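Side-chain contacts in LEOA (Escherichia coli, PDB 4AUR), which is a bacterial dynamin-like protein of enterotoxigenic E. coli that probably binds and hydrolyses GTP: residues 66-71 with 225-230; 242-245 with 249-252; 71-76 with 140-145; 93-98 with 104-109. One frame throughout, in Å; residues are numbered along the deposited sequence.

Contact 1 of 4, residues 66-71 with 225-230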
# COMPACT_ATOMS: atom_id res chain seq x y z
N LYS A 66 -54.81 -3.51 12.70
CA LYS A 66 -53.54 -2.85 12.92
C LYS A 66 -53.30 -2.56 14.39
O LYS A 66 -52.19 -2.71 14.89
CB LYS A 66 -53.62 -1.52 12.14
CG LYS A 66 -52.46 -0.59 12.27
CD LYS A 66 -52.91 0.86 12.10
CE LYS A 66 -53.30 1.19 10.68
NZ LYS A 66 -53.27 2.65 10.38
N THR A 67 -54.34 -2.10 15.07
CA THR A 67 -54.20 -1.65 16.44
C THR A 67 -53.87 -2.83 17.37
O THR A 67 -53.13 -2.69 18.35
CB THR A 67 -55.48 -0.92 16.90
OG1 THR A 67 -55.68 0.25 16.10
CG2 THR A 67 -55.35 -0.51 18.33
N SER A 68 -54.41 -4.00 17.04
CA SER A 68 -54.10 -5.18 17.81
C SER A 68 -52.62 -5.50 17.63
O SER A 68 -51.90 -5.77 18.60
CB SER A 68 -54.96 -6.36 17.36
OG SER A 68 -56.29 -5.94 17.12
N VAL A 69 -52.15 -5.42 16.38
CA VAL A 69 -50.78 -5.80 16.08
C VAL A 69 -49.75 -5.00 16.88
O VAL A 69 -48.80 -5.57 17.38
CB VAL A 69 -50.48 -5.71 14.58
CG1 VAL A 69 -49.00 -5.95 14.29
CG2 VAL A 69 -51.30 -6.75 13.82
N ILE A 70 -49.95 -3.70 17.03
CA ILE A 70 -48.94 -2.88 17.69
C ILE A 70 -48.94 -3.03 19.21
O ILE A 70 -47.88 -3.19 19.82
CB ILE A 70 -49.06 -1.41 17.30
CG1 ILE A 70 -47.91 -0.64 17.92
CG2 ILE A 70 -50.40 -0.80 17.70
CD1 ILE A 70 -47.59 0.62 17.16
N ALA A 71 -50.13 -2.99 19.83
CA ALA A 71 -50.27 -3.33 21.24
C ALA A 71 -49.67 -4.70 21.53
O ALA A 71 -48.91 -4.87 22.48
CB ALA A 71 -51.73 -3.32 21.64
N VAL A 225 -49.30 -13.66 11.05
CA VAL A 225 -49.53 -13.46 12.46
C VAL A 225 -51.03 -13.49 12.74
O VAL A 225 -51.85 -13.40 11.82
CB VAL A 225 -48.87 -12.12 12.86
CG1 VAL A 225 -49.70 -11.28 13.83
CG2 VAL A 225 -47.46 -12.36 13.38
N ALA A 226 -51.39 -13.64 14.02
CA ALA A 226 -52.78 -13.62 14.44
C ALA A 226 -52.93 -12.83 15.71
O ALA A 226 -53.23 -13.38 16.75
CB ALA A 226 -53.26 -15.04 14.67
N SER A 227 -52.73 -11.52 15.62
CA SER A 227 -52.70 -10.63 16.79
C SER A 227 -53.69 -10.96 17.91
O SER A 227 -53.36 -10.87 19.09
CB SER A 227 -52.97 -9.20 16.35
OG SER A 227 -54.31 -9.05 15.96
N ASN A 228 -54.91 -11.31 17.50
CA ASN A 228 -56.03 -11.55 18.42
C ASN A 228 -56.73 -12.82 17.97
O ASN A 228 -57.74 -12.76 17.29
CB ASN A 228 -56.98 -10.34 18.36
CG ASN A 228 -58.18 -10.48 19.29
OD1 ASN A 228 -58.27 -11.40 20.10
ND2 ASN A 228 -59.10 -9.53 19.18
N PRO A 229 -56.19 -13.99 18.35
CA PRO A 229 -56.69 -15.26 17.81
C PRO A 229 -57.97 -15.74 18.49
O PRO A 229 -58.17 -15.47 19.67
CB PRO A 229 -55.53 -16.23 18.05
CG PRO A 229 -54.80 -15.67 19.21
CD PRO A 229 -55.11 -14.20 19.32
N ASN A 230 -58.81 -16.45 17.73
CA ASN A 230 -60.16 -16.85 18.15
C ASN A 230 -61.10 -15.64 18.27
O ASN A 230 -62.29 -15.76 18.01
CB ASN A 230 -60.15 -17.67 19.47
CG ASN A 230 -59.60 -19.09 19.31
OD1 ASN A 230 -59.84 -19.95 20.16
ND2 ASN A 230 -58.86 -19.34 18.22
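Ser227 meets Ser68 and Val69 where the loop 225-230 passes the side of helix 66-74. The loop leaves strand 221-224. By position it probably corresponds to the G5 loop of GTPases. The helix begins with Lys66 and Thr67 of a likely P-loop.

Val225 comes first, with its CB pointing toward the helix. Ala226 turns its CB away from the helix and is held through its backbone by Ser248. Ser227 then carries the contact. Its CB lies 3.6 Å from CB of Ser68. The same CB of Ser227 is 3.9 Å from CG2 of Val69. Its OG sits between its own N and carbonyl carbon (chi1 70°), and this sets it beside CB of Ser68 at 3.1 Å. The hydroxyl of Ser68 is turned another way, and the OG atoms of Ser68 and Ser227 stay 3.9 Å apart. From Asn228 to Asn230 the loop draws away from the helix.

No hydrogen bond crosses the contact. The backbone of Ser227 is bonded to others, its N to Asn177 OD1 and its O to Tyr244 OH. Asn177 lies in a sequence consistent with the NKxD motif of GTPases. The helix and loop therefore meet through van der Waals packing, while the polar groups of Ser227 are satisfied by other residues.

Contact 2 of 4, residues 242-245 with 249-252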
# COMPACT_ATOMS: atom_id res chain seq x y z
N GLU A 242 -47.51 -17.43 27.43
CA GLU A 242 -46.72 -18.43 26.72
C GLU A 242 -47.59 -19.33 25.87
O GLU A 242 -47.09 -20.04 24.99
CB GLU A 242 -45.89 -19.25 27.72
CG GLU A 242 -44.64 -19.89 27.13
CD GLU A 242 -43.58 -18.89 26.73
OE1 GLU A 242 -43.26 -17.97 27.53
OE2 GLU A 242 -43.06 -19.03 25.60
N HIS A 243 -48.89 -19.31 26.12
CA HIS A 243 -49.82 -20.02 25.25
C HIS A 243 -50.09 -19.15 24.02
O HIS A 243 -50.12 -19.64 22.89
CB HIS A 243 -51.12 -20.34 25.98
CG HIS A 243 -51.90 -21.44 25.33
ND1 HIS A 243 -53.20 -21.28 24.91
CD2 HIS A 243 -51.55 -22.71 25.00
CE1 HIS A 243 -53.62 -22.40 24.36
NE2 HIS A 243 -52.64 -23.28 24.40
N TYR A 244 -50.28 -17.87 24.27
CA TYR A 244 -50.53 -16.88 23.22
C TYR A 244 -49.44 -16.78 22.16
O TYR A 244 -49.74 -16.69 20.97
CB TYR A 244 -50.72 -15.54 23.90
CG TYR A 244 -50.64 -14.35 23.00
CD1 TYR A 244 -51.73 -13.94 22.27
CD2 TYR A 244 -49.47 -13.61 22.90
CE1 TYR A 244 -51.68 -12.83 21.45
CE2 TYR A 244 -49.40 -12.50 22.08
CZ TYR A 244 -50.51 -12.12 21.36
OH TYR A 244 -50.44 -11.02 20.55
N GLU A 245 -48.18 -16.78 22.60
CA GLU A 245 -47.03 -16.65 21.69
C GLU A 245 -46.91 -17.78 20.68
O GLU A 245 -46.51 -17.57 19.54
CB GLU A 245 -45.72 -16.53 22.48
CG GLU A 245 -45.54 -15.17 23.12
CD GLU A 245 -44.29 -15.07 23.96
OE1 GLU A 245 -43.41 -15.96 23.84
OE2 GLU A 245 -44.18 -14.11 24.75
N ARG A 249 -48.05 -16.47 16.83
CA ARG A 249 -46.80 -16.33 16.08
C ARG A 249 -46.21 -14.93 16.14
O ARG A 249 -45.39 -14.56 15.30
CB ARG A 249 -46.94 -16.80 14.63
CG ARG A 249 -46.68 -18.29 14.43
CD ARG A 249 -47.85 -19.09 14.96
NE ARG A 249 -47.81 -20.49 14.55
CZ ARG A 249 -48.77 -21.38 14.82
NH1 ARG A 249 -49.86 -21.02 15.50
NH2 ARG A 249 -48.64 -22.63 14.41
N ILE A 250 -46.58 -14.18 17.17
CA ILE A 250 -46.08 -12.83 17.38
C ILE A 250 -44.57 -12.77 17.53
O ILE A 250 -43.97 -11.77 17.23
CB ILE A 250 -46.73 -12.17 18.62
CG1 ILE A 250 -46.57 -10.66 18.60
CG2 ILE A 250 -46.14 -12.73 19.90
CD1 ILE A 250 -47.48 -10.00 17.59
N ASN A 251 -43.95 -13.84 17.99
CA ASN A 251 -42.50 -13.88 18.07
C ASN A 251 -41.83 -13.75 16.69
O ASN A 251 -40.78 -13.10 16.56
CB ASN A 251 -42.04 -15.15 18.81
CG ASN A 251 -42.02 -14.98 20.34
OD1 ASN A 251 -42.57 -14.01 20.90
ND2 ASN A 251 -41.37 -15.92 21.01
N ASP A 252 -42.44 -14.32 15.66
CA ASP A 252 -41.95 -14.15 14.30
C ASP A 252 -41.87 -12.65 13.94
O ASP A 252 -40.94 -12.23 13.25
CB ASP A 252 -42.83 -14.91 13.29
CG ASP A 252 -42.82 -16.44 13.51
OD1 ASP A 252 -41.80 -16.98 13.96
OD2 ASP A 252 -43.83 -17.11 13.23
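Glu245 packs against Ile250 and Asn251 across a helix-helix junction, where helix 241-248 passes through Arg249 into helix 250-273. Arg249 makes the turn, with a positive phi of 61°. Its N still reaches Glu245 O at 3.3 Å, a weak bond of the helical i to i+4 kind. Ser248 OG takes a hydrogen bond from Ile250 N.

From CB of Glu245 the chain runs out extended. Its CG comes first, 4.1 Å from CG2 of Ile250. This CG is also 3.9 Å from OD1 of Asn251. The carboxylate carbon CD stands 3.7 Å from the same OD1. At the tip, OE1 is 3.5 Å from ND2 of Asn251. The carboxylate and amide planes are turned 45° from each other, so the two groups do not lie flat together.

CB of Arg249 points away from 242-245. Its NH1 bonds to Arg247 O and Leu185 O, and its guanidinium makes a cation-pi contact with Phe191. CB of Ile250 points toward helix 241-248. There its CG2, between the backbone N and the carbonyl carbon, touches CE2 of Tyr244 at 3.9 Å.

Contact 3 of 4, residues 71-76 with 140-145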
# COMPACT_ATOMS: atom_id res chain seq x y z
N ALA A 71 -50.13 -2.99 19.83
CA ALA A 71 -50.27 -3.33 21.24
C ALA A 71 -49.67 -4.70 21.53
O ALA A 71 -48.91 -4.87 22.48
CB ALA A 71 -51.73 -3.32 21.64
N ALA A 72 -50.01 -5.68 20.71
CA ALA A 72 -49.49 -7.03 20.90
C ALA A 72 -47.99 -7.02 20.99
O ALA A 72 -47.43 -7.69 21.84
CB ALA A 72 -49.89 -7.92 19.73
N TRP A 73 -47.36 -6.26 20.10
CA TRP A 73 -45.91 -6.29 19.91
C TRP A 73 -45.20 -5.59 21.04
O TRP A 73 -44.21 -6.10 21.55
CB TRP A 73 -45.58 -5.61 18.59
CG TRP A 73 -44.13 -5.36 18.37
CD1 TRP A 73 -43.16 -6.28 18.14
CD2 TRP A 73 -43.51 -4.09 18.30
NE1 TRP A 73 -41.96 -5.67 17.94
CE2 TRP A 73 -42.15 -4.32 18.03
CE3 TRP A 73 -43.97 -2.79 18.42
CZ2 TRP A 73 -41.24 -3.28 17.91
CZ3 TRP A 73 -43.06 -1.75 18.30
CH2 TRP A 73 -41.71 -2.00 18.05
N LEU A 74 -45.72 -4.42 21.40
CA LEU A 74 -45.21 -3.65 22.53
C LEU A 74 -45.26 -4.45 23.83
O LEU A 74 -44.32 -4.39 24.65
CB LEU A 74 -46.05 -2.40 22.71
CG LEU A 74 -45.86 -1.41 21.58
CD1 LEU A 74 -47.00 -0.43 21.55
CD2 LEU A 74 -44.55 -0.66 21.70
N GLY A 75 -46.37 -5.15 24.00
CA GLY A 75 -46.63 -5.97 25.17
C GLY A 75 -47.86 -5.56 25.97
O GLY A 75 -48.38 -6.37 26.72
N LYS A 76 -48.33 -4.32 25.82
CA LYS A 76 -49.39 -3.80 26.67
C LYS A 76 -50.62 -3.39 25.87
O LYS A 76 -50.50 -2.81 24.80
CB LYS A 76 -48.88 -2.61 27.48
CG LYS A 76 -47.93 -2.98 28.60
CD LYS A 76 -48.34 -2.36 29.93
CE LYS A 76 -48.06 -0.86 29.99
NZ LYS A 76 -46.60 -0.58 30.17
N LEU A 140 -38.82 1.64 11.81
CA LEU A 140 -39.59 0.45 11.53
C LEU A 140 -40.92 0.85 10.91
O LEU A 140 -41.51 1.84 11.32
CB LEU A 140 -39.86 -0.31 12.82
CG LEU A 140 -39.06 -1.54 13.15
CD1 LEU A 140 -39.54 -2.14 14.46
CD2 LEU A 140 -39.26 -2.53 12.03
N ILE A 141 -41.40 0.08 9.96
CA ILE A 141 -42.68 0.35 9.32
C ILE A 141 -43.47 -0.93 9.28
O ILE A 141 -43.02 -1.92 8.75
CB ILE A 141 -42.47 0.90 7.89
CG1 ILE A 141 -41.63 2.17 7.94
CG2 ILE A 141 -43.81 1.16 7.21
CD1 ILE A 141 -41.55 2.89 6.62
N PHE A 142 -44.66 -0.92 9.85
CA PHE A 142 -45.52 -2.11 9.83
C PHE A 142 -46.65 -1.80 8.91
O PHE A 142 -47.43 -0.92 9.18
CB PHE A 142 -46.12 -2.43 11.20
CG PHE A 142 -45.12 -2.80 12.25
CD1 PHE A 142 -43.87 -3.32 11.92
CD2 PHE A 142 -45.46 -2.68 13.60
CE1 PHE A 142 -42.98 -3.69 12.93
CE2 PHE A 142 -44.57 -3.04 14.60
CZ PHE A 142 -43.33 -3.54 14.26
N TYR A 143 -46.73 -2.53 7.82
CA TYR A 143 -47.88 -2.43 6.95
C TYR A 143 -48.75 -3.63 7.25
O TYR A 143 -48.41 -4.75 6.88
CB TYR A 143 -47.45 -2.42 5.49
CG TYR A 143 -48.43 -1.71 4.63
CD1 TYR A 143 -49.67 -2.27 4.37
CD2 TYR A 143 -48.16 -0.46 4.13
CE1 TYR A 143 -50.60 -1.62 3.62
CE2 TYR A 143 -49.09 0.20 3.37
CZ TYR A 143 -50.30 -0.39 3.11
OH TYR A 143 -51.23 0.26 2.36
N VAL A 144 -49.85 -3.41 7.96
CA VAL A 144 -50.69 -4.51 8.43
C VAL A 144 -51.82 -4.74 7.46
O VAL A 144 -52.59 -3.81 7.16
CB VAL A 144 -51.29 -4.22 9.80
CG1 VAL A 144 -52.28 -5.30 10.18
CG2 VAL A 144 -50.20 -4.12 10.85
N VAL A 145 -51.92 -5.98 6.98
CA VAL A 145 -52.94 -6.39 6.00
C VAL A 145 -53.79 -7.58 6.51
O VAL A 145 -53.68 -7.97 7.69
CB VAL A 145 -52.30 -6.73 4.64
CG1 VAL A 145 -51.52 -5.54 4.13
CG2 VAL A 145 -51.41 -7.95 4.74
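Trp73 and Phe142 form a T-shaped pair. Phe142 offers its edge, and Trp73 receives it on a face. The planes stand at 88°, close to perpendicular. The centroid of the Phe142 ring is 5.2 Å from that of the six-membered ring of Trp73. Two atoms of the Phe142 edge do the touching. CE2 of Phe142 is 3.9 Å from CE3 of Trp73. CZ of Phe142 is 4.0 Å from CE2 of Trp73, and it stands over the face of the indole. The edge runs nearly parallel to the shared CD2-CE2 bond, over the six-membered ring.

The torsions bring the rings together. CG of Trp73 lies anti to the backbone N (chi1 170°), and the indole reaches from the helix toward the strand. CG of Phe142 lies anti to its carbonyl carbon (chi1 -64°), which carries the ring edge to the indole.

The contact belongs to the P-loop NTPase fold. Helix 66-74 follows the probable P-loop and packs against one face of the central sheet. Strand 140-146 lies next to strand 54-60 in that sheet.

Leu140 is two residues before Phe142 and points to the same face of the sheet. The side chains of Leu140 and Trp73 run toward each other from opposite directions. CD1 of Leu140 comes within 4.0 Å of CZ2 of Trp73, at the outer part of the benzo ring. Helix 250-273 closes in on this group too. Lys254 touches Trp73, while Ala257 and Ile260 touch Leu140. On the strand side, Phe142 also packs on Ile56, Leu58 and Ile173.

Contact 4 of 4, residues 93-98 with 104-109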
# COMPACT_ATOMS: atom_id res chain seq x y z
N SER A 93 -50.20 11.92 12.30
CA SER A 93 -50.40 11.88 13.72
C SER A 93 -49.38 11.01 14.42
O SER A 93 -48.83 10.06 13.86
CB SER A 93 -51.84 11.44 14.04
OG SER A 93 -52.28 10.41 13.18
N ILE A 94 -49.14 11.38 15.68
CA ILE A 94 -48.08 10.82 16.49
C ILE A 94 -48.61 10.46 17.85
O ILE A 94 -49.24 11.28 18.49
CB ILE A 94 -46.96 11.84 16.68
CG1 ILE A 94 -46.54 12.40 15.33
CG2 ILE A 94 -45.78 11.20 17.41
CD1 ILE A 94 -45.07 12.74 15.20
N TYR A 95 -48.32 9.24 18.30
CA TYR A 95 -48.73 8.77 19.61
C TYR A 95 -47.48 8.38 20.37
O TYR A 95 -46.61 7.73 19.82
CB TYR A 95 -49.70 7.61 19.48
CG TYR A 95 -50.81 7.91 18.50
CD1 TYR A 95 -51.99 8.54 18.91
CD2 TYR A 95 -50.67 7.60 17.16
CE1 TYR A 95 -53.00 8.84 17.98
CE2 TYR A 95 -51.67 7.89 16.24
CZ TYR A 95 -52.83 8.50 16.64
OH TYR A 95 -53.80 8.75 15.68
N LYS A 96 -47.39 8.83 21.62
CA LYS A 96 -46.21 8.68 22.47
C LYS A 96 -46.63 7.93 23.75
O LYS A 96 -46.80 8.53 24.81
CB LYS A 96 -45.65 10.06 22.81
CG LYS A 96 -44.82 10.71 21.71
CD LYS A 96 -44.68 12.21 21.93
CE LYS A 96 -43.52 12.81 21.14
NZ LYS A 96 -42.18 12.30 21.57
N PRO A 97 -46.81 6.61 23.64
CA PRO A 97 -47.33 5.82 24.72
C PRO A 97 -46.51 5.93 25.99
O PRO A 97 -45.31 6.21 25.94
CB PRO A 97 -47.27 4.40 24.16
CG PRO A 97 -46.18 4.44 23.16
CD PRO A 97 -46.43 5.76 22.50
N GLU A 98 -47.16 5.67 27.12
CA GLU A 98 -46.58 5.91 28.43
C GLU A 98 -46.46 4.60 29.18
O GLU A 98 -46.95 3.58 28.73
CB GLU A 98 -47.42 6.93 29.20
CG GLU A 98 -47.31 8.35 28.63
CD GLU A 98 -48.34 9.33 29.20
OE1 GLU A 98 -48.99 9.00 30.22
OE2 GLU A 98 -48.50 10.43 28.61
N CYS A 104 -41.27 5.89 22.87
CA CYS A 104 -41.25 5.65 21.44
C CYS A 104 -42.37 6.40 20.82
O CYS A 104 -43.34 6.67 21.47
CB CYS A 104 -41.35 4.16 21.08
SG CYS A 104 -42.96 3.36 21.32
N GLU A 105 -42.23 6.71 19.54
CA GLU A 105 -43.20 7.45 18.78
C GLU A 105 -43.92 6.48 17.84
O GLU A 105 -43.33 5.54 17.30
CB GLU A 105 -42.49 8.51 17.94
CG GLU A 105 -41.66 9.53 18.71
CD GLU A 105 -40.85 10.44 17.79
OE1 GLU A 105 -40.40 9.97 16.73
OE2 GLU A 105 -40.65 11.63 18.12
N ILE A 106 -45.21 6.71 17.63
CA ILE A 106 -45.98 5.86 16.72
C ILE A 106 -46.59 6.81 15.76
O ILE A 106 -47.41 7.62 16.15
CB ILE A 106 -47.03 5.04 17.48
CG1 ILE A 106 -46.31 4.00 18.35
CG2 ILE A 106 -47.97 4.33 16.51
CD1 ILE A 106 -47.15 3.37 19.43
N VAL A 107 -46.16 6.77 14.51
CA VAL A 107 -46.63 7.72 13.51
C VAL A 107 -47.60 7.02 12.60
O VAL A 107 -47.47 5.82 12.39
CB VAL A 107 -45.48 8.31 12.67
CG1 VAL A 107 -44.57 9.12 13.55
CG2 VAL A 107 -44.68 7.22 11.98
N ASP A 108 -48.57 7.73 12.07
CA ASP A 108 -49.48 7.12 11.09
C ASP A 108 -50.20 8.21 10.30
O ASP A 108 -50.17 9.38 10.66
CB ASP A 108 -50.46 6.17 11.83
CG ASP A 108 -51.65 5.72 10.97
OD1 ASP A 108 -51.44 4.98 9.99
OD2 ASP A 108 -52.79 6.09 11.32
N THR A 109 -50.81 7.81 9.21
CA THR A 109 -51.56 8.69 8.38
C THR A 109 -52.99 8.17 8.29
O THR A 109 -53.33 7.48 7.33
CB THR A 109 -50.91 8.67 7.01
OG1 THR A 109 -50.68 7.31 6.65
CG2 THR A 109 -49.58 9.35 7.07
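Ser93 and Tyr95 pair with Asp108 and Ile106 in an antiparallel beta hairpin at the edge of the central sheet. Ser93 N donates to Asp108 O at 3.0 Å, and Asp108 N returns a bond to Ser93 O. Tyr95 N donates to Ile106 O at 2.8 Å. Ile106 N is held by Tyr95 O. Each of these two hydrogen-bonded pairs thus has both its donors and both its acceptors used. Between them, Ile94 and Val107 form a non-hydrogen-bonded pair. Their side chains run alongside each other, with CD1 of Ile94 4.0 Å from CG1 of Val107.

OG of Ser93 lies between its own N and carbonyl carbon (chi1 40°). This brings it to 3.4 Å from Asp108 O, a weak contact. OD1 of Asp108 makes a salt bridge with NZ of Lys66, of the probable P-loop. Asp108 starts a DTPG sequence, consistent with the G3 motif of GTPases.

Lys96 and Glu105 lie side by side, and NZ of Lys96 is 3.8 Å from OE2 of Glu105, a long salt bridge. The other oxygen, OE1, has the stronger partner, Arg55. Toward the turn, Pro97 packs on Cys104 and Ile106. CG of Pro97 touches SG of Cys104 at 3.9 Å, and its CD touches CD1 of Ile106 at 4.0 Å.

How the contacts relate
All four contacts lie in or against the probable GTPase domain, at one end of a long chain. Contacts 1 and 3 use helix 66-74 and share Ala71; their centres are about 8 Å apart. Contact 3 joins this helix to the inner strand 140-146. Contact 4 is the hairpin at the edge of the same sheet, about 12 Å from contact 3 between centres. Both fall within the span of chain that contact 1 closes. Contact 2 comes later in sequence. Its centre is about 11 Å from contact 1 and about 24 Å from contact 4. Tyr244 and Ile250 pack on Ala72. The probable GTPase domain and the start of helix 250-273 are thus packed together.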